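Local coordinates for protein ribonucleoside-diphosphate reductase (Pseudomonas aeruginosa, PDB 5IM3) that probably reduces ribonucleoside diphosphates to the deoxyribonucleotides needed for DNA synthesis, under allosteric control by nucleotides such as dATP, at residues 340-353 with 622-636. Sequence-based numbering, arbitrary orientation.
Sequences RAIEFYNLLSSFDY and KLEKTVKTAVRMLDN
Two like-charged guanidinium groups, those of Arg340 and Arg632, lie flat on each other, CZ of Arg340 3.4 Å from CZ of Arg632 and the planes 17° apart. Arg632 reaches the stack as an extended chain up to NE, whereas Arg340 bends at its second torsion (chi2 -60°) and crosses it at about a right angle. Carboxylates pair with both groups: NH1 of Arg340 forms a salt bridge with the syn lone pair of Glu343 OE1, and NH2 of Arg632 is paired with Glu334 and Glu706. The other oxygen of Glu343, OE2, accepts from OG1 of Thr629 at 2.5 Å through its anti lone pair, the single hydrogen bond between the segments. Alongside, Phe344 fits as a knob among Thr629, Arg632, Met633 and Asn636. Met633 CG lies over one face of its ring, 3.6 Å from the centroid, while ND2 of Asn636, hydrogen-bonded to Leu330 O and Glu334, meets the ring edge; Asn636 OD1 is held by Arg707. Leu347 is the next knob, its CD1 on Thr626 CG2 and its CD2 3.7 Å from Met633 SD. Methionine CE reaches Leu348 and the edge of the Tyr353 ring, whose face receives Ala630 CB. After helix 337-349 a Schellman motif, with Phe351 at positive phi, turns the chain into strand 353-355; OD1 of Asp352 is hydrogen-bonded to Asn611 and makes a long salt bridge with Lys622 NZ. The contact thus packs the all-alpha region against the barrel region, the axes of segments 340-349 and 622-636 crossing at -117°. An apolar centre is flanked at one end by glutamates that probably balance both arginine charges and let their planes stack.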
# COMPACT_ATOMS: atom_id res chain seq x y z
N ARG A 340 7.21 -47.37 48.45
CA ARG A 340 7.14 -46.70 47.15
C ARG A 340 6.34 -45.41 47.24
O ARG A 340 6.69 -44.42 46.59
CB ARG A 340 6.54 -47.65 46.11
CG ARG A 340 7.37 -48.90 45.86
CD ARG A 340 8.76 -48.56 45.35
NE ARG A 340 9.57 -49.75 45.11
CZ ARG A 340 10.83 -49.72 44.69
NH1 ARG A 340 11.43 -48.56 44.45
NH2 ARG A 340 11.50 -50.86 44.51
N ALA A 341 5.26 -45.40 48.02
CA ALA A 341 4.49 -44.17 48.18
C ALA A 341 5.34 -43.07 48.79
O ALA A 341 5.26 -41.91 48.37
CB ALA A 341 3.25 -44.43 49.05
N ILE A 342 6.18 -43.41 49.77
CA ILE A 342 7.07 -42.41 50.36
C ILE A 342 8.10 -41.96 49.34
O ILE A 342 8.42 -40.77 49.25
CB ILE A 342 7.73 -42.98 51.64
CG1 ILE A 342 6.67 -43.19 52.72
CG2 ILE A 342 8.84 -42.06 52.13
CD1 ILE A 342 7.18 -43.97 53.93
N GLU A 343 8.65 -42.90 48.56
CA GLU A 343 9.59 -42.53 47.51
C GLU A 343 8.95 -41.57 46.51
O GLU A 343 9.59 -40.60 46.07
CB GLU A 343 10.11 -43.78 46.81
CG GLU A 343 11.13 -43.52 45.70
CD GLU A 343 11.45 -44.78 44.89
OE1 GLU A 343 10.94 -45.86 45.24
OE2 GLU A 343 12.21 -44.67 43.91
N PHE A 344 7.69 -41.81 46.15
CA PHE A 344 7.02 -40.94 45.18
C PHE A 344 6.65 -39.60 45.82
O PHE A 344 6.69 -38.56 45.15
CB PHE A 344 5.78 -41.62 44.61
CG PHE A 344 6.04 -42.95 43.96
CD1 PHE A 344 7.32 -43.32 43.58
CD2 PHE A 344 4.99 -43.83 43.72
CE1 PHE A 344 7.55 -44.55 42.98
CE2 PHE A 344 5.22 -45.05 43.12
CZ PHE A 344 6.50 -45.41 42.75
N TYR A 345 6.25 -39.62 47.09
CA TYR A 345 5.90 -38.37 47.76
C TYR A 345 7.11 -37.46 47.91
O TYR A 345 7.01 -36.25 47.69
CB TYR A 345 5.29 -38.66 49.13
CG TYR A 345 5.36 -37.48 50.07
CD1 TYR A 345 4.43 -36.44 49.99
CD2 TYR A 345 6.36 -37.39 51.03
CE1 TYR A 345 4.50 -35.36 50.84
CE2 TYR A 345 6.43 -36.31 51.89
CZ TYR A 345 5.50 -35.30 51.79
OH TYR A 345 5.58 -34.22 52.64
N ASN A 346 8.26 -38.03 48.27
CA ASN A 346 9.47 -37.22 48.43
C ASN A 346 9.88 -36.59 47.11
O ASN A 346 10.32 -35.43 47.08
CB ASN A 346 10.60 -38.07 48.99
CG ASN A 346 10.41 -38.40 50.46
OD1 ASN A 346 9.78 -37.64 51.20
ND2 ASN A 346 10.95 -39.54 50.89
N LEU A 347 9.74 -37.32 46.01
CA LEU A 347 10.12 -36.78 44.71
C LEU A 347 9.20 -35.63 44.30
O LEU A 347 9.66 -34.62 43.76
CB LEU A 347 10.10 -37.88 43.65
CG LEU A 347 10.83 -37.53 42.35
CD1 LEU A 347 12.33 -37.46 42.58
CD2 LEU A 347 10.49 -38.53 41.26
N LEU A 348 7.90 -35.77 44.57
CA LEU A 348 6.93 -34.75 44.16
C LEU A 348 6.99 -33.52 45.05
O LEU A 348 7.10 -32.39 44.55
CB LEU A 348 5.52 -35.35 44.17
CG LEU A 348 5.21 -36.40 43.10
CD1 LEU A 348 3.87 -37.05 43.37
CD2 LEU A 348 5.23 -35.77 41.71
N SER A 349 6.93 -33.71 46.37
CA SER A 349 6.87 -32.59 47.30
C SER A 349 8.13 -31.74 47.29
O SER A 349 8.08 -30.58 47.71
CB SER A 349 6.60 -33.11 48.72
OG SER A 349 7.61 -34.02 49.12
N SER A 350 9.26 -32.29 46.84
CA SER A 350 10.50 -31.54 46.75
C SER A 350 10.64 -30.77 45.44
O SER A 350 11.59 -29.99 45.30
CB SER A 350 11.70 -32.48 46.89
OG SER A 350 11.81 -33.33 45.76
N PHE A 351 9.72 -30.98 44.49
CA PHE A 351 9.76 -30.37 43.17
C PHE A 351 10.90 -30.89 42.31
O PHE A 351 11.24 -30.28 41.29
CB PHE A 351 9.85 -28.84 43.26
CG PHE A 351 8.72 -28.19 44.03
CD1 PHE A 351 7.62 -28.91 44.46
CD2 PHE A 351 8.78 -26.83 44.33
CE1 PHE A 351 6.60 -28.30 45.16
CE2 PHE A 351 7.76 -26.22 45.03
CZ PHE A 351 6.68 -26.95 45.45
N ASP A 352 11.53 -32.01 42.70
CA ASP A 352 12.56 -32.60 41.85
C ASP A 352 11.98 -33.10 40.53
O ASP A 352 12.65 -33.04 39.50
CB ASP A 352 13.25 -33.75 42.59
CG ASP A 352 14.16 -33.27 43.70
OD1 ASP A 352 14.24 -32.04 43.93
OD2 ASP A 352 14.80 -34.12 44.35
N TYR A 353 10.75 -33.59 40.56
CA TYR A 353 10.03 -34.07 39.39
C TYR A 353 8.55 -33.80 39.64
O TYR A 353 8.11 -33.73 40.79
CB TYR A 353 10.30 -35.56 39.15
CG TYR A 353 9.24 -36.29 38.34
CD1 TYR A 353 8.15 -36.88 38.97
CD2 TYR A 353 9.34 -36.40 36.96
CE1 TYR A 353 7.18 -37.56 38.23
CE2 TYR A 353 8.38 -37.06 36.22
CZ TYR A 353 7.30 -37.64 36.86
OH TYR A 353 6.35 -38.31 36.13
N LYS A 622 22.53 -36.58 41.90
CA LYS A 622 21.14 -36.42 42.29
C LYS A 622 20.20 -36.64 41.11
O LYS A 622 19.05 -37.06 41.29
CB LYS A 622 20.91 -35.04 42.89
CG LYS A 622 19.51 -34.81 43.45
CD LYS A 622 19.34 -33.40 43.98
CE LYS A 622 17.94 -33.19 44.55
NZ LYS A 622 17.72 -31.79 45.00
N LEU A 623 20.69 -36.38 39.89
CA LEU A 623 19.85 -36.52 38.71
C LEU A 623 19.48 -37.98 38.47
O LEU A 623 18.34 -38.29 38.10
CB LEU A 623 20.58 -35.94 37.50
CG LEU A 623 19.81 -35.87 36.18
CD1 LEU A 623 18.60 -34.94 36.30
CD2 LEU A 623 20.75 -35.40 35.08
N GLU A 624 20.44 -38.90 38.67
CA GLU A 624 20.15 -40.31 38.46
C GLU A 624 19.05 -40.80 39.40
O GLU A 624 18.13 -41.51 38.97
CB GLU A 624 21.42 -41.14 38.66
CG GLU A 624 21.20 -42.64 38.61
CD GLU A 624 22.49 -43.44 38.60
OE1 GLU A 624 23.57 -42.82 38.77
OE2 GLU A 624 22.43 -44.67 38.43
N LYS A 625 19.12 -40.41 40.67
CA LYS A 625 18.11 -40.85 41.64
C LYS A 625 16.72 -40.37 41.25
O LYS A 625 15.75 -41.13 41.35
CB LYS A 625 18.48 -40.36 43.03
CG LYS A 625 19.74 -41.00 43.59
CD LYS A 625 20.67 -39.97 44.19
CE LYS A 625 21.94 -40.60 44.71
NZ LYS A 625 22.87 -39.57 45.25
N THR A 626 16.60 -39.12 40.81
CA THR A 626 15.29 -38.59 40.44
C THR A 626 14.77 -39.25 39.17
O THR A 626 13.57 -39.54 39.06
CB THR A 626 15.37 -37.08 40.28
OG1 THR A 626 16.36 -36.76 39.29
CG2 THR A 626 15.74 -36.41 41.60
N VAL A 627 15.65 -39.48 38.19
CA VAL A 627 15.21 -40.11 36.94
C VAL A 627 14.76 -41.54 37.20
O VAL A 627 13.75 -42.00 36.66
CB VAL A 627 16.34 -40.05 35.89
CG1 VAL A 627 15.98 -40.89 34.67
CG2 VAL A 627 16.59 -38.62 35.47
N LYS A 628 15.52 -42.28 38.02
CA LYS A 628 15.14 -43.66 38.32
C LYS A 628 13.73 -43.73 38.90
O LYS A 628 12.93 -44.59 38.52
CB LYS A 628 16.14 -44.28 39.29
CG LYS A 628 17.43 -44.75 38.64
CD LYS A 628 18.32 -45.47 39.66
CE LYS A 628 19.42 -46.27 38.98
NZ LYS A 628 20.14 -47.14 39.95
N THR A 629 13.41 -42.83 39.84
CA THR A 629 12.09 -42.84 40.44
C THR A 629 11.04 -42.29 39.49
O THR A 629 9.89 -42.75 39.50
CB THR A 629 12.09 -42.03 41.74
OG1 THR A 629 13.02 -42.62 42.66
CG2 THR A 629 10.71 -42.01 42.38
N ALA A 630 11.41 -41.31 38.66
CA ALA A 630 10.47 -40.75 37.69
C ALA A 630 9.99 -41.82 36.72
O ALA A 630 8.79 -41.97 36.47
CB ALA A 630 11.12 -39.60 36.94
N VAL A 631 10.93 -42.59 36.15
CA VAL A 631 10.56 -43.61 35.17
C VAL A 631 9.65 -44.65 35.81
O VAL A 631 8.68 -45.10 35.20
CB VAL A 631 11.83 -44.25 34.57
CG1 VAL A 631 11.46 -45.42 33.66
CG2 VAL A 631 12.63 -43.21 33.79
N ARG A 632 9.95 -45.04 37.05
CA ARG A 632 9.09 -46.01 37.73
C ARG A 632 7.68 -45.48 37.88
O ARG A 632 6.70 -46.18 37.59
CB ARG A 632 9.68 -46.37 39.09
CG ARG A 632 8.94 -47.51 39.79
CD ARG A 632 9.48 -47.78 41.18
NE ARG A 632 8.89 -48.98 41.77
CZ ARG A 632 9.37 -50.21 41.61
NH1 ARG A 632 10.47 -50.42 40.89
NH2 ARG A 632 8.76 -51.24 42.19
N MET A 633 7.54 -44.23 38.34
CA MET A 633 6.22 -43.63 38.47
C MET A 633 5.49 -43.62 37.13
O MET A 633 4.28 -43.89 37.07
CB MET A 633 6.35 -42.21 39.03
CG MET A 633 6.92 -42.17 40.43
SD MET A 633 7.33 -40.50 40.98
CE MET A 633 5.71 -39.73 41.03
N LEU A 634 6.20 -43.31 36.05
CA LEU A 634 5.56 -43.28 34.74
C LEU A 634 5.16 -44.69 34.30
O LEU A 634 4.10 -44.87 33.68
CB LEU A 634 6.49 -42.64 33.70
CG LEU A 634 6.67 -41.12 33.82
CD1 LEU A 634 7.66 -40.61 32.77
CD2 LEU A 634 5.34 -40.39 33.69
N ASP A 635 5.98 -45.69 34.60
CA ASP A 635 5.60 -47.06 34.27
C ASP A 635 4.38 -47.49 35.06
O ASP A 635 3.52 -48.21 34.55
CB ASP A 635 6.77 -48.01 34.53
CG ASP A 635 6.62 -49.33 33.79
OD1 ASP A 635 6.36 -49.30 32.57
OD2 ASP A 635 6.74 -50.39 34.43
N ASN A 636 4.27 -47.03 36.32
CA ASN A 636 3.08 -47.32 37.11
C ASN A 636 1.83 -46.70 36.48
O ASN A 636 0.75 -47.29 36.51
CB ASN A 636 3.26 -46.81 38.54
CG ASN A 636 4.19 -47.67 39.36
OD1 ASN A 636 4.96 -48.47 38.82
ND2 ASN A 636 4.14 -47.51 40.67